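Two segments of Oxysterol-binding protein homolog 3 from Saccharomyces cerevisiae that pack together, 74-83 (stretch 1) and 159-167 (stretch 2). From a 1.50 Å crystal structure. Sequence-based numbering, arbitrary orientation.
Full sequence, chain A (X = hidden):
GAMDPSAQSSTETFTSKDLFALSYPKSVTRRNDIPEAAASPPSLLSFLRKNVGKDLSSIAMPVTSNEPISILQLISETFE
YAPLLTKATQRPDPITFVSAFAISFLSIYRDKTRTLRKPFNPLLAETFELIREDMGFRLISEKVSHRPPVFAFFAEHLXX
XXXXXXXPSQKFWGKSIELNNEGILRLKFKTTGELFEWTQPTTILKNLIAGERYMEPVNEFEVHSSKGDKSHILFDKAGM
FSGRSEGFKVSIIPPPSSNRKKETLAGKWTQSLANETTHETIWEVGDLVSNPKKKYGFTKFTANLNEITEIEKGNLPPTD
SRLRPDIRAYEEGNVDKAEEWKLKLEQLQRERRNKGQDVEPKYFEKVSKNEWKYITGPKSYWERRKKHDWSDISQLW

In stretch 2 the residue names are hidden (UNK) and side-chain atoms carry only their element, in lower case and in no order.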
ATOM      1  N   LEU A  74      -3.600   1.741  -2.518  1.00  6.84           N
ATOM      2  CA  LEU A  74      -2.441   2.351  -1.869  1.00  7.26           C
ATOM      3  C   LEU A  74      -1.483   1.286  -1.341  1.00  7.34           C
ATOM      4  O   LEU A  74      -0.280   1.336  -1.595  1.00  8.74           O
ATOM      5  CB  LEU A  74      -2.876   3.232  -0.694  1.00  7.78           C
ATOM      6  CG  LEU A  74      -1.709   3.669   0.203  1.00  8.44           C
ATOM      7  CD1 LEU A  74      -0.816   4.629  -0.559  1.00 11.72           C
ATOM      8  CD2 LEU A  74      -2.235   4.326   1.471  1.00 10.31           C
ATOM      9  N   ILE A  75      -2.012   0.321  -0.600  1.00  6.81           N
ATOM     10  CA  ILE A  75      -1.153  -0.716  -0.048  1.00  8.19           C
ATOM     11  C   ILE A  75      -0.523  -1.579  -1.146  1.00  7.43           C
ATOM     12  O   ILE A  75       0.566  -2.129  -0.962  1.00  9.04           O
ATOM     13  CB  ILE A  75      -1.927  -1.566   0.972  1.00  8.09           C
ATOM     14  CG1 ILE A  75      -2.356  -0.663   2.135  1.00 11.15           C
ATOM     15  CG2 ILE A  75      -1.052  -2.710   1.479  1.00  9.75           C
ATOM     16  CD1 ILE A  75      -3.197  -1.359   3.188  1.00 12.33           C
ATOM     17  N   SER A  76      -1.185  -1.678  -2.296  1.00  7.53           N
ATOM     18  CA  SER A  76      -0.633  -2.443  -3.413  1.00  7.85           C
ATOM     19  C   SER A  76       0.650  -1.803  -3.933  1.00  7.95           C
ATOM     20  O   SER A  76       1.433  -2.453  -4.624  1.00  8.99           O
ATOM     21  CB  SER A  76      -1.642  -2.544  -4.559  1.00  8.28           C
ATOM     22  OG  SER A  76      -2.749  -3.338  -4.179  1.00 10.96           O
ATOM     23  N   GLU A  77       0.860  -0.527  -3.613  1.00  8.06           N
ATOM     24  CA  GLU A  77       2.071   0.161  -4.049  1.00  8.45           C
ATOM     25  C   GLU A  77       3.281  -0.411  -3.323  1.00  8.74           C
ATOM     26  O   GLU A  77       4.429  -0.131  -3.683  1.00  9.73           O
ATOM     27  CB  GLU A  77       1.948   1.670  -3.811  1.00  8.26           C
ATOM     28  CG  GLU A  77       0.881   2.310  -4.691  1.00 10.00           C
ATOM     29  CD  GLU A  77       0.759   3.808  -4.502  1.00  9.86           C
ATOM     30  OE1 GLU A  77       1.679   4.551  -4.912  1.00  9.36           O
ATOM     31  OE2 GLU A  77      -0.265   4.239  -3.937  1.00  9.81           O
ATOM     32  N   THR A  78       3.017  -1.217  -2.299  1.00  8.22           N
ATOM     33  CA  THR A  78       4.080  -1.886  -1.562  1.00  9.60           C
ATOM     34  C   THR A  78       4.856  -2.749  -2.563  1.00 10.33           C
ATOM     35  O   THR A  78       6.028  -3.063  -2.351  1.00  9.64           O
ATOM     36  CB  THR A  78       3.492  -2.804  -0.459  1.00 11.03           C
ATOM     37  OG1 THR A  78       2.940  -1.997   0.588  1.00 14.36           O
ATOM     38  CG2 THR A  78       4.564  -3.721   0.126  1.00 14.80           C
ATOM     39  N   PHE A  79       4.198  -3.108  -3.663  1.00  9.74           N
ATOM     40  CA  PHE A  79       4.801  -3.960  -4.686  1.00  9.66           C
ATOM     41  C   PHE A  79       5.317  -3.260  -5.944  1.00 10.33           C
ATOM     42  O   PHE A  79       5.636  -3.912  -6.938  1.00 10.13           O
ATOM     43  CB  PHE A  79       3.805  -5.065  -5.057  1.00  9.83           C
ATOM     44  CG  PHE A  79       3.535  -6.018  -3.932  1.00 10.57           C
ATOM     45  CD1 PHE A  79       4.411  -7.071  -3.672  1.00 12.76           C
ATOM     46  CD2 PHE A  79       2.448  -5.828  -3.088  1.00 12.90           C
ATOM     47  CE1 PHE A  79       4.208  -7.915  -2.586  1.00 12.11           C
ATOM     48  CE2 PHE A  79       2.235  -6.669  -1.995  1.00 12.74           C
ATOM     49  CZ  PHE A  79       3.120  -7.715  -1.745  1.00 14.28           C
ATOM     50  N   GLU A  80       5.420  -1.935  -5.896  1.00  8.82           N
ATOM     51  CA  GLU A  80       5.923  -1.183  -7.041  1.00  9.56           C
ATOM     52  C   GLU A  80       7.291  -1.705  -7.485  1.00  9.42           C
ATOM     53  O   GLU A  80       7.577  -1.764  -8.680  1.00 11.51           O
ATOM     54  CB  GLU A  80       6.044   0.310  -6.700  1.00  9.22           C
ATOM     55  CG  GLU A  80       6.609   1.147  -7.846  1.00  9.42           C
ATOM     56  CD  GLU A  80       6.808   2.615  -7.493  1.00  7.14           C
ATOM     57  OE1 GLU A  80       6.444   3.040  -6.373  1.00  9.63           O
ATOM     58  OE2 GLU A  80       7.334   3.348  -8.356  1.00  9.87           O
ATOM     59  N   TYR A  81       8.130  -2.077  -6.519  1.00  9.09           N
ATOM     60  CA  TYR A  81       9.473  -2.563  -6.826  1.00  8.12           C
ATOM     61  C   TYR A  81       9.626  -4.060  -6.567  1.00  9.44           C
ATOM     62  O   TYR A  81      10.656  -4.530  -6.062  1.00  9.47           O
ATOM     63  CB  TYR A  81      10.503  -1.765  -6.017  1.00  8.67           C
ATOM     64  CG  TYR A  81      10.447  -0.275  -6.282  1.00  6.81           C
ATOM     65  CD1 TYR A  81      11.066   0.288  -7.402  1.00  7.87           C
ATOM     66  CD2 TYR A  81       9.742   0.574  -5.427  1.00  8.83           C
ATOM     67  CE1 TYR A  81      10.979   1.666  -7.664  1.00  8.81           C
ATOM     68  CE2 TYR A  81       9.652   1.946  -5.682  1.00  8.60           C
ATOM     69  CZ  TYR A  81      10.269   2.484  -6.797  1.00  7.91           C
ATOM     70  OH  TYR A  81      10.169   3.837  -7.036  1.00 10.14           O
ATOM     71  N   ALA A  82       8.587  -4.801  -6.934  1.00  9.69           N
ATOM     72  CA  ALA A  82       8.559  -6.250  -6.788  1.00  9.45           C
ATOM     73  C   ALA A  82       9.772  -6.952  -7.409  1.00  9.89           C
ATOM     74  O   ALA A  82      10.175  -8.017  -6.934  1.00  9.47           O
ATOM     75  CB  ALA A  82       7.275  -6.804  -7.400  1.00 10.90           C
ATOM     76  N   PRO A  83      10.353  -6.391  -8.491  1.00  9.69           N
ATOM     77  CA  PRO A  83      11.519  -7.065  -9.078  1.00 10.46           C
ATOM     78  C   PRO A  83      12.657  -7.272  -8.076  1.00 11.29           C
ATOM     79  O   PRO A  83      13.526  -8.120  -8.281  1.00 11.22           O
ATOM     80  CB  PRO A  83      11.902  -6.145 -10.233  1.00 10.86           C
ATOM     81  CG  PRO A  83      10.562  -5.655 -10.697  1.00 11.72           C
ATOM     82  CD  PRO A  83       9.850  -5.339  -9.397  1.00 11.02           C
ATOM     83  N   UNK A 159       8.463 -17.388  -8.415  1.00 11.61           N
ATOM     84  CA  UNK A 159       9.511 -17.667  -7.436  1.00 11.56           C
ATOM     85  C   UNK A 159       9.316 -17.169  -6.007  1.00 10.24           C
ATOM     86  O   UNK A 159      10.168 -17.398  -5.152  1.00 11.30           O
ATOM     87  c   UNK A 159      11.131 -17.640  -9.384  1.00 13.92           C
ATOM     88  c   UNK A 159      10.845 -17.148  -7.977  1.00 12.85           C
ATOM     89  o   UNK A 159      10.917 -18.842  -9.645  1.00 16.68           O
ATOM     90  o   UNK A 159      11.565 -16.827 -10.224  1.00 17.05           O
ATOM     91  N   UNK A 160       8.208 -16.489  -5.741  1.00  9.55           N
ATOM     92  CA  UNK A 160       7.944 -15.984  -4.398  1.00 10.20           C
ATOM     93  C   UNK A 160       6.489 -15.598  -4.256  1.00  9.86           C
ATOM     94  O   UNK A 160       5.776 -15.424  -5.241  1.00  9.62           O
ATOM     95  c   UNK A 160       6.069 -10.489  -5.970  1.00 10.81           C
ATOM     96  c   UNK A 160       8.722 -13.630  -5.092  1.00 10.42           C
ATOM     97  c   UNK A 160       5.720 -11.288  -4.864  1.00 11.83           C
ATOM     98  c   UNK A 160       6.522 -12.364  -4.468  1.00  9.94           C
ATOM     99  n   UNK A 160       9.180 -12.285  -6.837  1.00 10.92           N
ATOM    100  c   UNK A 160       8.010 -11.814  -6.301  1.00  9.80           C
ATOM    101  c   UNK A 160       9.600 -13.373  -6.106  1.00 10.00           C
ATOM    102  c   UNK A 160       8.815 -14.754  -4.078  1.00 10.05           C
ATOM    103  c   UNK A 160       7.206 -10.736  -6.698  1.00 10.44           C
ATOM    104  c   UNK A 160       7.688 -12.637  -5.197  1.00  9.85           C
ATOM    105  N   UNK A 161       6.042 -15.493  -3.015  1.00 10.13           N
ATOM    106  CA  UNK A 161       4.678 -15.070  -2.745  1.00 11.08           C
ATOM    107  C   UNK A 161       4.707 -14.291  -1.447  1.00 10.18           C
ATOM    108  O   UNK A 161       5.623 -14.448  -0.635  1.00 10.33           O
ATOM    109  c   UNK A 161       4.050 -17.261  -1.555  1.00 14.41           C
ATOM    110  c   UNK A 161       3.725 -16.263  -2.645  1.00 12.21           C
ATOM    111  o   UNK A 161       2.668 -18.966  -2.483  1.00 16.83           O
ATOM    112  o   UNK A 161       2.497 -18.576  -0.328  1.00 17.86           O
ATOM    113  c   UNK A 161       2.996 -18.345  -1.449  1.00 14.99           C
ATOM    114  N   UNK A 162       3.712 -13.436  -1.253  1.00  9.43           N
ATOM    115  CA  UNK A 162       3.657 -12.619  -0.056  1.00 10.93           C
ATOM    116  C   UNK A 162       2.226 -12.482   0.438  1.00 10.08           C
ATOM    117  O   UNK A 162       1.307 -12.279  -0.352  1.00 11.92           O
ATOM    118  c   UNK A 162       4.236 -11.235  -0.359  1.00 12.31           C
ATOM    119  s   UNK A 162       4.583 -10.233   1.100  1.00 18.96           S
ATOM    120  N   UNK A 163       2.045 -12.619   1.749  1.00 10.34           N
ATOM    121  CA  UNK A 163       0.739 -12.491   2.379  1.00 10.82           C
ATOM    122  C   UNK A 163       0.821 -11.335   3.371  1.00 10.14           C
ATOM    123  O   UNK A 163       1.881 -11.064   3.947  1.00 11.92           O
ATOM    124  o   UNK A 163       1.330 -14.090   4.097  1.00 19.67           O
ATOM    125  c   UNK A 163       0.371 -13.787   3.100  1.00 12.43           C
ATOM    126  N   UNK A 164      -0.300 -10.655   3.572  1.00  9.26           N
ATOM    127  CA  UNK A 164      -0.324  -9.505   4.459  1.00  8.25           C
ATOM    128  C   UNK A 164      -1.736  -9.242   4.952  1.00  9.57           C
ATOM    129  O   UNK A 164      -2.665  -9.155   4.160  1.00 11.86           O
ATOM    130  c   UNK A 164       0.497  -7.008   4.436  1.00  9.41           C
ATOM    131  c   UNK A 164       0.456  -5.776   3.765  1.00 10.98           C
ATOM    132  c   UNK A 164       1.385  -5.842   6.382  1.00 10.17           C
ATOM    133  o   UNK A 164       1.804  -3.468   6.245  1.00 10.40           O
ATOM    134  c   UNK A 164       0.875  -4.602   4.374  1.00 11.57           C
ATOM    135  c   UNK A 164       0.202  -8.294   3.675  1.00  8.18           C
ATOM    136  c   UNK A 164       0.959  -7.022   5.762  1.00 10.04           C
ATOM    137  c   UNK A 164       1.344  -4.637   5.677  1.00 11.36           C
ATOM    138  N   UNK A 165      -1.893  -9.155   6.266  1.00  8.72           N
ATOM    139  CA  UNK A 165      -3.178  -8.843   6.889  1.00  9.71           C
ATOM    140  C   UNK A 165      -2.838  -7.562   7.630  1.00 10.40           C
ATOM    141  O   UNK A 165      -2.026  -7.571   8.560  1.00 11.47           O
ATOM    142  c   UNK A 165      -4.888  -9.511   8.595  1.00 10.69           C
ATOM    143  c   UNK A 165      -3.627  -9.941   7.871  1.00  8.77           C
ATOM    144  o   UNK A 165      -3.889 -11.151   7.144  1.00 11.35           O
ATOM    145  N   UNK A 166      -3.458  -6.458   7.230  1.00  9.93           N
ATOM    146  CA  UNK A 166      -3.106  -5.184   7.827  1.00 10.71           C
ATOM    147  C   UNK A 166      -4.238  -4.263   8.252  1.00 10.07           C
ATOM    148  O   UNK A 166      -5.299  -4.204   7.625  1.00  8.80           O
ATOM    149  c   UNK A 166      -1.744  -3.116   7.451  1.00 12.30           C
ATOM    150  c   UNK A 166      -2.939  -4.170   5.544  1.00 11.98           C
ATOM    151  c   UNK A 166      -2.193  -4.421   6.852  1.00 10.42           C
ATOM    152  N   UNK A 167      -3.982  -3.537   9.330  1.00 10.80           N
ATOM    153  CA  UNK A 167      -4.918  -2.565   9.868  1.00 11.67           C
ATOM    154  C   UNK A 167      -4.160  -1.261  10.044  1.00 13.01           C
ATOM    155  O   UNK A 167      -3.271  -1.171  10.894  1.00 11.18           O
ATOM    156  c   UNK A 167      -6.254  -1.842  11.884  1.00 14.60           C
ATOM    157  o   UNK A 167      -6.333  -4.118  11.084  1.00 14.20           O
ATOM    158  c   UNK A 167      -5.467  -2.990  11.244  1.00 12.65           C
TER

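Position 159 has four side-chain atoms: two carbons, the second carrying two oxygens. It lies out of reach of stretch 1, before the strand begins. A carboxylate on so short a stem is aspartate, Asp159.

Position 160 starts the strand. One carbon leads to fused five- and six-membered rings holding eight carbons and one nitrogen. This indole touches two residues of stretch 1, Phe79 and Ala82. It is tryptophan. Trp160 CZ2 is 4.0 Å from Ala82 CB, and Trp160 CZ3 is 4.3 Å from Phe79 CE1.

Position 161 has three carbons in a chain, the third carrying two oxygens. It points away from stretch 1 and touches nothing there. This is glutamate, Glu161.

Position 162 has one carbon and one sulfur. It points toward stretch 1, and its carbon meets the edge of the Phe79 ring. The sulfur ends the side chain, with no further carbon, so the residue is cysteine. Cys162 CB is 3.9 Å from Phe79 CZ. Cys162 SG is 5.3 Å from the centroid of the Phe79 ring, also at the edge.

Position 163 has one carbon and one oxygen and points away. It is serine, Ser163.

Position 164 has one carbon, then a six-carbon ring bearing one oxygen. It points toward stretch 1, and its ring touches Ile75. The oxygen separates it from phenylalanine, so it is tyrosine. Tyr164 CE2 is 4.0 Å from Ile75 CG2, which sits at the edge of the ring.

Position 165 has one carbon carrying an oxygen and a carbon. It is out of reach of stretch 1. This branching is threonine. Thr165 OG1 is hydrogen-bonded elsewhere in the structure.

Position 166 has three carbons, branched at the first. It points toward stretch 1 and touches Ile75. It is valine. Val166 CG1 is 3.7 Å from Ile75 CD1, the closest contact between the stretches.

Position 167 repeats the pattern of Thr165: one carbon carrying an oxygen and a carbon. It points away and touches nothing on stretch 1. It is threonine, Thr167.

The contact follows the alternation of the strand. Trp160, Cys162, Tyr164 and Val166 point toward stretch 1, and they make all its contacts. Ile75 packs against Tyr164 and Val166, Phe79 against Trp160 and Cys162, and Ala82 against Trp160. The two stretches therefore run in opposite directions along the contact. No hydrogen bond crosses it; apolar side chains hold it, burying 297 Å² in all. Within stretch 1, Thr78 OG1 donates to Ile75 O at 2.8 Å, and Ala82 N donates to Phe79 O at 3.1 Å in a type I turn.

Stretch 2 (159-167) DWECSYTVT
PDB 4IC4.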